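Local structure of N-terminal acetyltransferase B complex subunit MDM20 (5K04) at residues A[354-359]-A[370-375]; A[359-364]-A[402-407]; A[615-620]-A[669-674]; A[639-644]-A[688-693]. The protein probably serves as the non-catalytic subunit of the NatB N-terminal acetyltransferase complex, which it forms together with subunit NAT3. One frame throughout, in Å; residues are numbered along the deposited sequence.

Contact 1. Residues A[354-359]-A[370-375]; sequences DVYERF and NPVNEL
The carboxamide of Asn-370 meets Phe-359 O edge-on, the oxygen lying only 14° out of the amide plane, whereas the rings of Tyr-356 and Phe-359 are approached obliquely by the methyls of Val-372. This amide joins a helix-capping turn to the end of the preceding helix in an all-helical fold. Asn-370 ND2 donates to Phe-359 O at 3.1 Å, nearly along the C=O axis, and Asn-370 OD1 accepts from Val-372 N at 3.0 Å, an Asx turn that leads into helix 372-383. That second donor stands 54° out of the carbonyl plane. CG of Asn-370 is anti to the backbone N (chi1 -176°), which sets it on the side of the carbonyl carbon. Val-372 has its methyls against segment 354-359: its CG1 is 3.4 Å from Tyr-356 CA, and Leu-337 of helix 337-346 also packs on it. Val-355 CG1 meets Leu-375 CD1 at 4.3 Å. The closest apolar approach, Val-372 CG2 to Phe-359 CB, is 3.3 Å, short for two carbons and so to be read with caution.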
loop_
_atom_site.group_PDB
_atom_site.type_symbol
_atom_site.label_atom_id
_atom_site.label_comp_id
_atom_site.label_asym_id
_atom_site.label_seq_id
_atom_site.Cartn_x
_atom_site.Cartn_y
_atom_site.Cartn_z
ATOM N N ASP A 354 8.816 36.009 -4.509
ATOM C CA ASP A 354 8.091 37.260 -4.711
ATOM C C ASP A 354 6.587 37.037 -4.605
ATOM O O ASP A 354 5.867 37.863 -4.034
ATOM C CB ASP A 354 8.464 37.880 -6.065
ATOM C CG ASP A 354 8.188 36.947 -7.241
ATOM O OD1 ASP A 354 8.402 35.719 -7.115
ATOM O OD2 ASP A 354 7.748 37.443 -8.293
ATOM N N VAL A 355 6.095 35.904 -5.118
ATOM C CA VAL A 355 4.666 35.619 -5.034
ATOM C C VAL A 355 4.301 35.195 -3.622
ATOM O O VAL A 355 3.260 35.604 -3.086
ATOM C CB VAL A 355 4.270 34.545 -6.060
ATOM C CG1 VAL A 355 2.779 34.249 -5.966
ATOM C CG2 VAL A 355 4.635 34.986 -7.457
ATOM N N TYR A 356 5.154 34.371 -2.999
ATOM C CA TYR A 356 4.989 34.032 -1.589
ATOM C C TYR A 356 4.821 35.288 -0.731
ATOM O O TYR A 356 3.911 35.372 0.101
ATOM C CB TYR A 356 6.175 33.201 -1.096
ATOM C CG TYR A 356 6.116 33.019 0.399
ATOM C CD1 TYR A 356 5.288 32.053 0.963
ATOM C CD2 TYR A 356 6.838 33.849 1.251
ATOM C CE1 TYR A 356 5.194 31.907 2.335
ATOM C CE2 TYR A 356 6.749 33.722 2.626
ATOM C CZ TYR A 356 5.934 32.746 3.167
ATOM O OH TYR A 356 5.859 32.607 4.534
ATOM N N GLU A 357 5.684 36.284 -0.930
ATOM C CA GLU A 357 5.597 37.499 -0.121
ATOM C C GLU A 357 4.276 38.234 -0.316
ATOM O O GLU A 357 3.855 38.973 0.579
ATOM C CB GLU A 357 6.768 38.431 -0.427
ATOM C CG GLU A 357 8.130 37.928 0.075
ATOM C CD GLU A 357 8.260 37.895 1.599
ATOM O OE1 GLU A 357 7.382 38.447 2.295
ATOM O OE2 GLU A 357 9.253 37.318 2.097
ATOM N N ARG A 358 3.605 38.035 -1.449
ATOM C CA ARG A 358 2.313 38.665 -1.700
ATOM C C ARG A 358 1.141 37.853 -1.170
ATOM O O ARG A 358 0.043 38.395 -1.035
ATOM C CB ARG A 358 2.119 38.907 -3.199
ATOM C CG ARG A 358 2.874 40.117 -3.744
ATOM C CD ARG A 358 3.089 39.984 -5.243
ATOM N NE ARG A 358 1.825 39.859 -5.965
ATOM C CZ ARG A 358 1.697 39.319 -7.179
ATOM N NH1 ARG A 358 2.761 38.840 -7.822
ATOM N NH2 ARG A 358 0.498 39.253 -7.752
ATOM N N PHE A 359 1.345 36.573 -0.868
ATOM C CA PHE A 359 0.273 35.702 -0.393
ATOM C C PHE A 359 0.773 34.763 0.709
ATOM O O PHE A 359 0.450 33.568 0.720
ATOM C CB PHE A 359 -0.321 34.879 -1.541
ATOM C CG PHE A 359 -0.717 35.681 -2.755
ATOM C CD1 PHE A 359 0.187 35.914 -3.776
ATOM C CD2 PHE A 359 -2.011 36.150 -2.903
ATOM C CE1 PHE A 359 -0.176 36.639 -4.906
ATOM C CE2 PHE A 359 -2.388 36.880 -4.036
ATOM C CZ PHE A 359 -1.465 37.127 -5.033
ATOM N N ASN A 370 -2.489 26.320 1.217
ATOM C CA ASN A 370 -2.303 27.588 0.531
ATOM C C ASN A 370 -1.666 27.336 -0.828
ATOM O O ASN A 370 -0.528 26.849 -0.886
ATOM C CB ASN A 370 -1.424 28.508 1.340
ATOM C CG ASN A 370 -1.278 29.875 0.704
ATOM O OD1 ASN A 370 -1.608 30.072 -0.461
ATOM N ND2 ASN A 370 -0.790 30.838 1.485
ATOM N N PRO A 371 -2.334 27.676 -1.928
ATOM C CA PRO A 371 -1.770 27.366 -3.249
ATOM C C PRO A 371 -0.392 27.974 -3.499
ATOM O O PRO A 371 0.321 27.484 -4.382
ATOM C CB PRO A 371 -2.820 27.927 -4.220
ATOM C CG PRO A 371 -4.079 28.022 -3.413
ATOM C CD PRO A 371 -3.642 28.353 -2.020
ATOM N N VAL A 372 0.014 29.015 -2.753
ATOM C CA VAL A 372 1.358 29.579 -2.928
ATOM C C VAL A 372 2.431 28.533 -2.689
ATOM O O VAL A 372 3.539 28.625 -3.237
ATOM C CB VAL A 372 1.593 30.765 -1.980
ATOM C CG1 VAL A 372 2.790 31.541 -2.440
ATOM C CG2 VAL A 372 0.420 31.641 -1.962
ATOM N N ASN A 373 2.140 27.548 -1.845
ATOM C CA ASN A 373 3.153 26.581 -1.479
ATOM C C ASN A 373 3.311 25.487 -2.516
ATOM O O ASN A 373 4.139 24.585 -2.328
ATOM C CB ASN A 373 2.827 26.051 -0.092
ATOM C CG ASN A 373 3.078 27.106 0.964
ATOM O OD1 ASN A 373 4.046 27.873 0.847
ATOM N ND2 ASN A 373 2.205 27.181 1.977
ATOM N N GLU A 374 2.521 25.552 -3.594
ATOM C CA GLU A 374 2.855 24.816 -4.801
ATOM C C GLU A 374 4.090 25.420 -5.448
ATOM O O GLU A 374 4.959 24.698 -5.951
ATOM C CB GLU A 374 1.673 24.840 -5.770
ATOM C CG GLU A 374 0.420 24.079 -5.300
ATOM C CD GLU A 374 0.629 22.563 -5.158
ATOM O OE1 GLU A 374 0.150 21.973 -4.162
ATOM O OE2 GLU A 374 1.284 21.965 -6.046
ATOM N N LEU A 375 4.187 26.758 -5.420
ATOM C CA LEU A 375 5.337 27.469 -5.968
ATOM C C LEU A 375 6.547 27.379 -5.043
ATOM O O LEU A 375 7.667 27.112 -5.503
ATOM C CB LEU A 375 4.963 28.932 -6.226
ATOM C CG LEU A 375 3.872 29.052 -7.288
ATOM C CD1 LEU A 375 3.756 30.466 -7.870
ATOM C CD2 LEU A 375 4.159 28.049 -8.394
#

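Contact 2. Residues A[359-364]-A[402-407]; sequences FSTKEG and LEQDKY
The loop joining helix 353-358 to helix 372-383 runs past the last turn of helix 388-404, where Lys-362 lies against Gln-404. Three carbons of the lysine chain gather round one backbone oxygen: Gln-404 O is 3.2 Å from Lys-362 CB and 3.4 Å from Lys-362 CD, with CG of the lysine at a similar range. Lys-362 CG is anti to the backbone N (chi1 170°), and a bend at chi2 (111°) brings CD back to that oxygen. From the helix side Gln-404 CG presses on Lys-362 CB at 3.5 Å and on Ser-360 O at 3.6 Å, so the aliphatic part of the glutamine covers the loop backbone. Lys-362 crosses Asp-405 at about a right angle, CD to OD1 4.1 Å. Its NZ stays 5.2 Å from Asp-405 OD1; that ammonium is bound instead by the carbonyls of Ala-365 and Asp-368, further along the same loop. Asp-405 OD2 accepts from Asn-370 N, Asn-373 ND2 and Asn-408 ND2. This is a surface packing contact that sets the loop beside the junction between helices 388-404 and 409-419, next to helix 372-383, and nearby Tyr-407 packs on Pro-22 of the NAT3 subunit.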
loop_
_atom_site.group_PDB
_atom_site.type_symbol
_atom_site.label_atom_id
_atom_site.label_comp_id
_atom_site.label_asym_id
_atom_site.label_seq_id
_atom_site.Cartn_x
_atom_site.Cartn_y
_atom_site.Cartn_z
ATOM N N PHE A 359 1.345 36.573 -0.868
ATOM C CA PHE A 359 0.273 35.702 -0.393
ATOM C C PHE A 359 0.773 34.763 0.709
ATOM O O PHE A 359 0.450 33.568 0.720
ATOM C CB PHE A 359 -0.321 34.879 -1.541
ATOM C CG PHE A 359 -0.717 35.681 -2.755
ATOM C CD1 PHE A 359 0.187 35.914 -3.776
ATOM C CD2 PHE A 359 -2.011 36.150 -2.903
ATOM C CE1 PHE A 359 -0.176 36.639 -4.906
ATOM C CE2 PHE A 359 -2.388 36.880 -4.036
ATOM C CZ PHE A 359 -1.465 37.127 -5.033
ATOM N N SER A 360 1.570 35.283 1.654
ATOM C CA SER A 360 2.111 34.441 2.725
ATOM C C SER A 360 1.053 34.054 3.744
ATOM O O SER A 360 1.219 33.058 4.458
ATOM C CB SER A 360 3.246 35.156 3.454
ATOM O OG SER A 360 2.772 36.299 4.156
ATOM N N THR A 361 -0.012 34.840 3.841
ATOM C CA THR A 361 -1.038 34.633 4.845
ATOM C C THR A 361 -2.027 33.585 4.370
ATOM O O THR A 361 -2.560 33.672 3.260
ATOM C CB THR A 361 -1.771 35.938 5.140
ATOM O OG1 THR A 361 -0.885 36.850 5.800
ATOM C CG2 THR A 361 -2.982 35.674 6.011
ATOM N N LYS A 362 -2.260 32.590 5.216
ATOM C CA LYS A 362 -3.275 31.595 4.935
ATOM C C LYS A 362 -4.658 32.227 5.003
ATOM O O LYS A 362 -4.988 32.941 5.957
ATOM C CB LYS A 362 -3.169 30.449 5.928
ATOM C CG LYS A 362 -4.323 29.503 5.852
ATOM C CD LYS A 362 -3.900 28.170 5.303
ATOM C CE LYS A 362 -4.931 27.143 5.691
ATOM N NZ LYS A 362 -6.132 27.245 4.809
ATOM N N GLU A 363 -5.463 31.968 3.982
ATOM C CA GLU A 363 -6.805 32.510 3.897
ATOM C C GLU A 363 -7.750 31.400 3.443
ATOM O O GLU A 363 -7.324 30.308 3.058
ATOM C CB GLU A 363 -6.832 33.723 2.957
ATOM C CG GLU A 363 -5.987 34.891 3.474
ATOM C CD GLU A 363 -5.979 36.071 2.533
ATOM O OE1 GLU A 363 -6.702 36.015 1.515
ATOM O OE2 GLU A 363 -5.249 37.049 2.804
ATOM N N GLY A 364 -9.050 31.674 3.527
ATOM C CA GLY A 364 -10.032 30.696 3.100
ATOM C C GLY A 364 -10.278 29.634 4.161
ATOM O O GLY A 364 -10.162 29.879 5.364
ATOM N N LEU A 402 4.912 25.781 7.216
ATOM C CA LEU A 402 3.934 24.934 7.898
ATOM C C LEU A 402 3.287 25.622 9.094
ATOM O O LEU A 402 2.242 25.151 9.554
ATOM C CB LEU A 402 4.581 23.607 8.336
ATOM C CG LEU A 402 4.777 22.561 7.221
ATOM C CD1 LEU A 402 5.744 21.434 7.578
ATOM C CD2 LEU A 402 3.416 21.976 6.836
ATOM N N GLU A 403 3.889 26.705 9.618
ATOM C CA GLU A 403 3.266 27.482 10.696
ATOM C C GLU A 403 1.926 28.059 10.255
ATOM O O GLU A 403 0.954 28.074 11.018
ATOM C CB GLU A 403 4.182 28.638 11.145
ATOM C CG GLU A 403 5.483 28.265 11.848
ATOM C CD GLU A 403 6.414 29.462 12.005
ATOM O OE1 GLU A 403 5.949 30.600 11.786
ATOM O OE2 GLU A 403 7.609 29.268 12.339
ATOM N N GLN A 404 1.875 28.570 9.035
ATOM C CA GLN A 404 0.680 29.175 8.475
ATOM C C GLN A 404 -0.111 28.205 7.605
ATOM O O GLN A 404 -1.333 28.337 7.506
ATOM C CB GLN A 404 1.089 30.408 7.663
ATOM C CG GLN A 404 -0.024 31.334 7.309
ATOM C CD GLN A 404 -0.421 32.215 8.460
ATOM O OE1 GLN A 404 0.344 32.401 9.412
ATOM N NE2 GLN A 404 -1.627 32.764 8.385
ATOM N N ASP A 405 0.552 27.217 7.002
ATOM C CA ASP A 405 -0.089 26.211 6.151
ATOM C C ASP A 405 0.039 24.843 6.824
ATOM O O ASP A 405 0.771 23.959 6.371
ATOM C CB ASP A 405 0.550 26.241 4.732
ATOM C CG ASP A 405 -0.345 25.622 3.662
ATOM O OD1 ASP A 405 -1.475 25.197 3.995
ATOM O OD2 ASP A 405 0.090 25.558 2.488
ATOM N N LYS A 406 -0.742 24.658 7.903
ATOM C CA LYS A 406 -0.452 23.668 8.944
ATOM C C LYS A 406 -0.752 22.232 8.542
ATOM O O LYS A 406 -0.247 21.311 9.194
ATOM C CB LYS A 406 -1.253 23.973 10.210
ATOM C CG LYS A 406 -0.962 25.306 10.877
ATOM C CD LYS A 406 -2.244 26.079 11.185
ATOM C CE LYS A 406 -3.318 25.187 11.792
ATOM N NZ LYS A 406 -2.898 24.564 13.079
ATOM N N TYR A 407 -1.603 22.005 7.537
ATOM C CA TYR A 407 -1.963 20.647 7.132
ATOM C C TYR A 407 -1.463 20.312 5.729
ATOM O O TYR A 407 -1.928 19.339 5.125
ATOM C CB TYR A 407 -3.479 20.442 7.221
ATOM C CG TYR A 407 -4.097 20.941 8.522
ATOM C CD1 TYR A 407 -3.943 20.232 9.705
ATOM C CD2 TYR A 407 -4.809 22.138 8.569
ATOM C CE1 TYR A 407 -4.487 20.691 10.905
ATOM C CE2 TYR A 407 -5.361 22.608 9.760
ATOM C CZ TYR A 407 -5.195 21.873 10.928
ATOM O OH TYR A 407 -5.729 22.318 12.108
#

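Contact 3. Residues A[615-620]-A[669-674]; sequences KLYFNL and LVEFIK
Three groups grip Glu-671 OE1: a water donates to it at 2.7 Å, Gln-517 NE2 hydrogen-bonds to it, and Lys-577 NZ forms a salt bridge. The same water accepts from Tyr-617 OH at 2.6 Å, lying in the plane of the tyrosine ring, and so bridges helices 608-625 and 661-682 of the all-helical fold. Their short segments run almost parallel, at 7°, with axes 11.5 Å apart. Lys-577 probably offsets the charge of the buried carboxylate, and Tyr-581, bonded to Glu-671 OE2, helps fix its rotation. Next to this polar site Tyr-617 and Phe-672 form a T-shaped (edge-to-face) pair: the Phe-672 edge faces the Tyr-617 ring, centroids 5.0 Å apart and planes at 77°. Phe-672 CD2 sits over the centre of the tyrosine ring, 3.6 Å above its plane. CG of Phe-672 is anti to the backbone N (chi1 169°), and the two side chains slide past each other in opposite directions, which brings Tyr-617 OH to 3.3 Å from Phe-672 CA. The far part of the phenylalanine ring rests on Leu-616 CB, 3.7 Å from CE2. Leu-620 reaches the same ring atom tip to tip, CD2 to CE2 4.1 Å.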
loop_
_atom_site.group_PDB
_atom_site.type_symbol
_atom_site.label_atom_id
_atom_site.label_comp_id
_atom_site.label_asym_id
_atom_site.label_seq_id
_atom_site.Cartn_x
_atom_site.Cartn_y
_atom_site.Cartn_z
ATOM N N LYS A 615 29.820 -9.276 6.448
ATOM C CA LYS A 615 30.882 -10.266 6.547
ATOM C C LYS A 615 31.181 -10.595 8.013
ATOM O O LYS A 615 31.286 -11.771 8.383
ATOM C CB LYS A 615 32.126 -9.757 5.821
ATOM C CG LYS A 615 33.283 -10.750 5.803
ATOM C CD LYS A 615 34.397 -10.280 4.857
ATOM C CE LYS A 615 35.643 -11.157 4.943
ATOM N NZ LYS A 615 35.441 -12.538 4.439
ATOM N N LEU A 616 31.302 -9.568 8.863
ATOM C CA LEU A 616 31.433 -9.801 10.299
ATOM C C LEU A 616 30.294 -10.674 10.811
ATOM O O LEU A 616 30.531 -11.683 11.481
ATOM C CB LEU A 616 31.475 -8.467 11.052
ATOM C CG LEU A 616 32.710 -7.562 10.834
ATOM C CD1 LEU A 616 32.663 -6.316 11.716
ATOM C CD2 LEU A 616 34.020 -8.318 11.041
ATOM N N TYR A 617 29.048 -10.323 10.461
ATOM C CA TYR A 617 27.906 -11.136 10.874
ATOM C C TYR A 617 28.063 -12.579 10.403
ATOM O O TYR A 617 27.944 -13.520 11.194
ATOM C CB TYR A 617 26.603 -10.547 10.345
ATOM C CG TYR A 617 25.873 -9.607 11.297
ATOM C CD1 TYR A 617 25.421 -10.039 12.545
ATOM C CD2 TYR A 617 25.581 -8.301 10.917
ATOM C CE1 TYR A 617 24.715 -9.181 13.400
ATOM C CE2 TYR A 617 24.879 -7.441 11.756
ATOM C CZ TYR A 617 24.456 -7.878 12.998
ATOM O OH TYR A 617 23.785 -7.002 13.822
ATOM N N PHE A 618 28.380 -12.766 9.124
ATOM C CA PHE A 618 28.470 -14.113 8.573
ATOM C C PHE A 618 29.497 -14.950 9.330
ATOM O O PHE A 618 29.226 -16.096 9.706
ATOM C CB PHE A 618 28.810 -14.046 7.077
ATOM C CG PHE A 618 29.011 -15.401 6.437
ATOM C CD1 PHE A 618 27.923 -16.159 6.017
ATOM C CD2 PHE A 618 30.284 -15.928 6.281
ATOM C CE1 PHE A 618 28.097 -17.412 5.432
ATOM C CE2 PHE A 618 30.474 -17.177 5.702
ATOM C CZ PHE A 618 29.368 -17.923 5.273
ATOM N N ASN A 619 30.686 -14.388 9.565
ATOM C CA ASN A 619 31.714 -15.111 10.304
ATOM C C ASN A 619 31.261 -15.413 11.723
ATOM O O ASN A 619 31.585 -16.475 12.278
ATOM C CB ASN A 619 33.014 -14.299 10.316
ATOM C CG ASN A 619 33.680 -14.253 8.950
ATOM O OD1 ASN A 619 33.014 -14.341 7.921
ATOM N ND2 ASN A 619 35.002 -14.160 8.942
ATOM N N LEU A 620 30.514 -14.480 12.326
ATOM C CA LEU A 620 30.069 -14.645 13.704
ATOM C C LEU A 620 29.077 -15.790 13.820
ATOM O O LEU A 620 29.156 -16.603 14.751
ATOM C CB LEU A 620 29.448 -13.340 14.204
ATOM C CG LEU A 620 28.811 -13.373 15.598
ATOM C CD1 LEU A 620 29.855 -13.734 16.661
ATOM C CD2 LEU A 620 28.118 -12.048 15.924
ATOM N N LEU A 669 26.163 -1.017 14.332
ATOM C CA LEU A 669 27.273 -1.479 15.154
ATOM C C LEU A 669 26.805 -1.855 16.556
ATOM O O LEU A 669 27.224 -2.888 17.096
ATOM C CB LEU A 669 28.373 -0.417 15.237
ATOM C CG LEU A 669 29.572 -0.899 16.077
ATOM C CD1 LEU A 669 30.206 -2.146 15.437
ATOM C CD2 LEU A 669 30.618 0.180 16.271
ATOM N N VAL A 670 25.946 -1.027 17.169
ATOM C CA VAL A 670 25.481 -1.319 18.530
ATOM C C VAL A 670 24.727 -2.638 18.550
ATOM O O VAL A 670 24.933 -3.478 19.436
ATOM C CB VAL A 670 24.600 -0.171 19.075
ATOM C CG1 VAL A 670 23.917 -0.590 20.362
ATOM C CG2 VAL A 670 25.408 1.065 19.348
ATOM N N GLU A 671 23.839 -2.833 17.560
ATOM C CA GLU A 671 23.056 -4.058 17.465
ATOM C C GLU A 671 23.966 -5.264 17.273
ATOM O O GLU A 671 23.767 -6.319 17.895
ATOM C CB GLU A 671 22.053 -3.930 16.314
ATOM C CG GLU A 671 21.271 -5.188 15.958
ATOM C CD GLU A 671 20.389 -5.008 14.705
ATOM O OE1 GLU A 671 20.842 -4.379 13.728
ATOM O OE2 GLU A 671 19.241 -5.510 14.708
ATOM N N PHE A 672 24.989 -5.113 16.426
ATOM C CA PHE A 672 25.933 -6.199 16.190
ATOM C C PHE A 672 26.653 -6.598 17.476
ATOM O O PHE A 672 26.894 -7.785 17.721
ATOM C CB PHE A 672 26.931 -5.791 15.107
ATOM C CG PHE A 672 28.097 -6.738 14.965
ATOM C CD1 PHE A 672 29.256 -6.570 15.730
ATOM C CD2 PHE A 672 28.044 -7.791 14.062
ATOM C CE1 PHE A 672 30.330 -7.436 15.597
ATOM C CE2 PHE A 672 29.117 -8.667 13.927
ATOM C CZ PHE A 672 30.260 -8.489 14.698
ATOM N N ILE A 673 27.011 -5.619 18.309
ATOM C CA ILE A 673 27.707 -5.931 19.555
ATOM C C ILE A 673 26.761 -6.598 20.542
ATOM O O ILE A 673 27.157 -7.506 21.281
ATOM C CB ILE A 673 28.332 -4.656 20.140
ATOM C CG1 ILE A 673 29.401 -4.131 19.194
ATOM C CG2 ILE A 673 28.938 -4.932 21.510
ATOM C CD1 ILE A 673 29.805 -2.732 19.512
ATOM N N LYS A 674 25.497 -6.161 20.569
ATOM C CA LYS A 674 24.516 -6.840 21.409
ATOM C C LYS A 674 24.388 -8.308 21.012
ATOM O O LYS A 674 24.270 -9.185 21.874
ATOM C CB LYS A 674 23.154 -6.143 21.313
ATOM C CG LYS A 674 23.105 -4.702 21.802
ATOM C CD LYS A 674 23.392 -4.593 23.280
ATOM C CE LYS A 674 23.204 -3.164 23.754
ATOM N NZ LYS A 674 23.455 -3.043 25.222
HETATM O O HOH W 1 23.404 -4.632 12.806
#

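Contact 4. Residues A[639-644]-A[688-693]; sequences YLQKNL and MNQLVN
Helix 639-643, which carries Leu-640, and helix 688-693, which carries Leu-691, run in nearly the same direction, at 15°, with their axes 10.3 Å apart at closest approach; Gln-641 and Leu-691 are the residues nearest in register, their CA atoms 6.9 Å apart. This near-parallel packing in an all-helical fold joins helix 630-643 to helix 686-695; no hydrogen bond spans the pair, and three leucines carry it. The two methyls of Leu-691 divide the work: CD1, set anti to CA (chi2 -175°), meets Leu-640 CD1 at 4.0 Å, while CD2 meets Leu-644 CD1, also at 4.0 Å, and lies 4.1 Å from Leu-640 CB. Leu-691 crosses each of its partners at about a right angle, so its fork enters between two side chains one helical turn apart. Leu-644 leaves helical geometry, yet its backbone N still bonds to Leu-640 O. Beside the leucines, Gln-641 NE2 approaches Gln-690 CG at 4.4 Å. Tyr-637, earlier in helix 630-643, extends the interface by packing on Gln-690 and Leu-691. Beyond the leucines, helix 661-682 adds Phe-672 against Leu-644 and Ala-680 against Val-692, and helix 608-625 meets Tyr-639 and Met-688.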
loop_
_atom_site.group_PDB
_atom_site.type_symbol
_atom_site.label_atom_id
_atom_site.label_comp_id
_atom_site.label_asym_id
_atom_site.label_seq_id
_atom_site.Cartn_x
_atom_site.Cartn_y
_atom_site.Cartn_z
ATOM N N TYR A 639 39.424 -13.054 11.175
ATOM C CA TYR A 639 38.933 -11.859 10.500
ATOM C C TYR A 639 38.137 -10.972 11.454
ATOM O O TYR A 639 38.256 -9.742 11.410
ATOM C CB TYR A 639 38.100 -12.245 9.280
ATOM C CG TYR A 639 37.788 -11.054 8.391
ATOM C CD1 TYR A 639 36.650 -10.273 8.601
ATOM C CD2 TYR A 639 38.629 -10.714 7.333
ATOM C CE1 TYR A 639 36.367 -9.181 7.784
ATOM C CE2 TYR A 639 38.358 -9.629 6.513
ATOM C CZ TYR A 639 37.232 -8.862 6.741
ATOM O OH TYR A 639 36.962 -7.788 5.921
ATOM N N LEU A 640 37.327 -11.579 12.332
ATOM C CA LEU A 640 36.639 -10.804 13.368
ATOM C C LEU A 640 37.640 -10.137 14.307
ATOM O O LEU A 640 37.475 -8.974 14.685
ATOM C CB LEU A 640 35.686 -11.705 14.162
ATOM C CG LEU A 640 34.428 -12.226 13.447
ATOM C CD1 LEU A 640 33.984 -13.567 14.027
ATOM C CD2 LEU A 640 33.283 -11.229 13.558
ATOM N N GLN A 641 38.706 -10.856 14.663
ATOM C CA GLN A 641 39.687 -10.325 15.603
ATOM C C GLN A 641 40.417 -9.113 15.026
ATOM O O GLN A 641 40.654 -8.127 15.733
ATOM C CB GLN A 641 40.670 -11.439 15.979
ATOM C CG GLN A 641 41.774 -11.039 16.944
ATOM C CD GLN A 641 42.388 -12.240 17.660
ATOM O OE1 GLN A 641 42.268 -13.382 17.208
ATOM N NE2 GLN A 641 43.037 -11.983 18.788
ATOM N N LYS A 642 40.774 -9.165 13.740
ATOM C CA LYS A 642 41.536 -8.080 13.138
ATOM C C LYS A 642 40.698 -6.810 12.994
ATOM O O LYS A 642 41.247 -5.703 13.034
ATOM C CB LYS A 642 42.064 -8.524 11.774
ATOM C CG LYS A 642 43.573 -8.676 11.681
ATOM C CD LYS A 642 44.109 -9.917 12.411
ATOM C CE LYS A 642 45.644 -9.987 12.337
ATOM N NZ LYS A 642 46.237 -11.083 13.170
ATOM N N ASN A 643 39.375 -6.945 12.841
ATOM C CA ASN A 643 38.522 -5.839 12.429
ATOM C C ASN A 643 37.547 -5.355 13.498
ATOM O O ASN A 643 36.922 -4.306 13.306
ATOM C CB ASN A 643 37.749 -6.240 11.166
ATOM C CG ASN A 643 38.650 -6.307 9.923
ATOM O OD1 ASN A 643 39.303 -5.327 9.552
ATOM N ND2 ASN A 643 38.700 -7.481 9.294
ATOM N N LEU A 644 37.391 -6.079 14.610
ATOM C CA LEU A 644 36.621 -5.574 15.751
ATOM C C LEU A 644 37.515 -4.628 16.559
ATOM O O LEU A 644 37.985 -4.921 17.662
ATOM C CB LEU A 644 36.087 -6.720 16.595
ATOM C CG LEU A 644 34.837 -7.409 16.051
ATOM C CD1 LEU A 644 34.190 -8.285 17.123
ATOM C CD2 LEU A 644 33.877 -6.364 15.555
ATOM N N MET A 688 34.888 -16.368 21.560
ATOM C CA MET A 688 33.778 -15.437 21.766
ATOM C C MET A 688 34.040 -14.507 22.949
ATOM O O MET A 688 33.728 -13.309 22.886
ATOM C CB MET A 688 32.471 -16.196 21.972
ATOM C CG MET A 688 31.970 -16.906 20.729
ATOM S SD MET A 688 31.849 -15.852 19.300
ATOM C CE MET A 688 30.600 -14.798 19.940
ATOM N N ASN A 689 34.608 -15.038 24.039
ATOM C CA ASN A 689 34.970 -14.182 25.165
ATOM C C ASN A 689 36.003 -13.142 24.759
ATOM O O ASN A 689 36.025 -12.039 25.313
ATOM C CB ASN A 689 35.490 -15.018 26.326
ATOM C CG ASN A 689 34.394 -15.798 27.006
ATOM O OD1 ASN A 689 33.242 -15.360 27.050
ATOM N ND2 ASN A 689 34.738 -16.974 27.533
ATOM N N GLN A 690 36.850 -13.461 23.782
ATOM C CA GLN A 690 37.805 -12.474 23.300
ATOM C C GLN A 690 37.118 -11.406 22.454
ATOM O O GLN A 690 37.496 -10.228 22.508
ATOM C CB GLN A 690 38.924 -13.172 22.525
ATOM C CG GLN A 690 39.973 -12.242 21.934
ATOM C CD GLN A 690 40.624 -11.341 22.962
ATOM O OE1 GLN A 690 40.614 -11.626 24.162
ATOM N NE2 GLN A 690 41.203 -10.241 22.490
ATOM N N LEU A 691 36.095 -11.789 21.678
ATOM C CA LEU A 691 35.323 -10.779 20.957
ATOM C C LEU A 691 34.553 -9.891 21.927
ATOM O O LEU A 691 34.480 -8.671 21.735
ATOM C CB LEU A 691 34.366 -11.432 19.961
ATOM C CG LEU A 691 34.969 -12.349 18.900
ATOM C CD1 LEU A 691 33.889 -12.832 17.913
ATOM C CD2 LEU A 691 36.113 -11.645 18.191
ATOM N N VAL A 692 33.974 -10.486 22.978
ATOM C CA VAL A 692 33.347 -9.680 24.025
ATOM C C VAL A 692 34.363 -8.713 24.615
ATOM O O VAL A 692 34.052 -7.545 24.881
ATOM C CB VAL A 692 32.720 -10.587 25.103
ATOM C CG1 VAL A 692 32.296 -9.773 26.327
ATOM C CG2 VAL A 692 31.527 -11.339 24.532
ATOM N N ASN A 693 35.607 -9.174 24.789
ATOM C CA ASN A 693 36.656 -8.305 25.314
ATOM C C ASN A 693 37.013 -7.205 24.325
ATOM O O ASN A 693 37.245 -6.057 24.723
ATOM C CB ASN A 693 37.901 -9.120 25.664
ATOM C CG ASN A 693 37.783 -9.818 27.011
ATOM O OD1 ASN A 693 37.072 -9.359 27.917
ATOM N ND2 ASN A 693 38.488 -10.940 27.149
#

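How the contacts relate
The four contacts fall into two distant pairs. Contacts 1 and 2 have centres 10 Å apart, share Phe-359 and are joined through Asp-405 OD2, 3.0 Å from Asn-370 N, a probable hydrogen bond. They lie near the bound coenzyme A, about 8 Å from the Lys-362 side chain and about 12 Å from that of Asn-370, but are not in contact with it through these side chains. Contacts 3 and 4, also 10 Å apart, interlock by alternating segments: Leu-616 O lies 3.5 Å from Leu-640 CD2, and Leu-620 CD1 is equally far from Met-688 CE. Between the pairs, the centres of contacts 1 and 3 are 50 Å apart, and contacts 2 and 3 come no nearer than about 31 Å between nearest atoms.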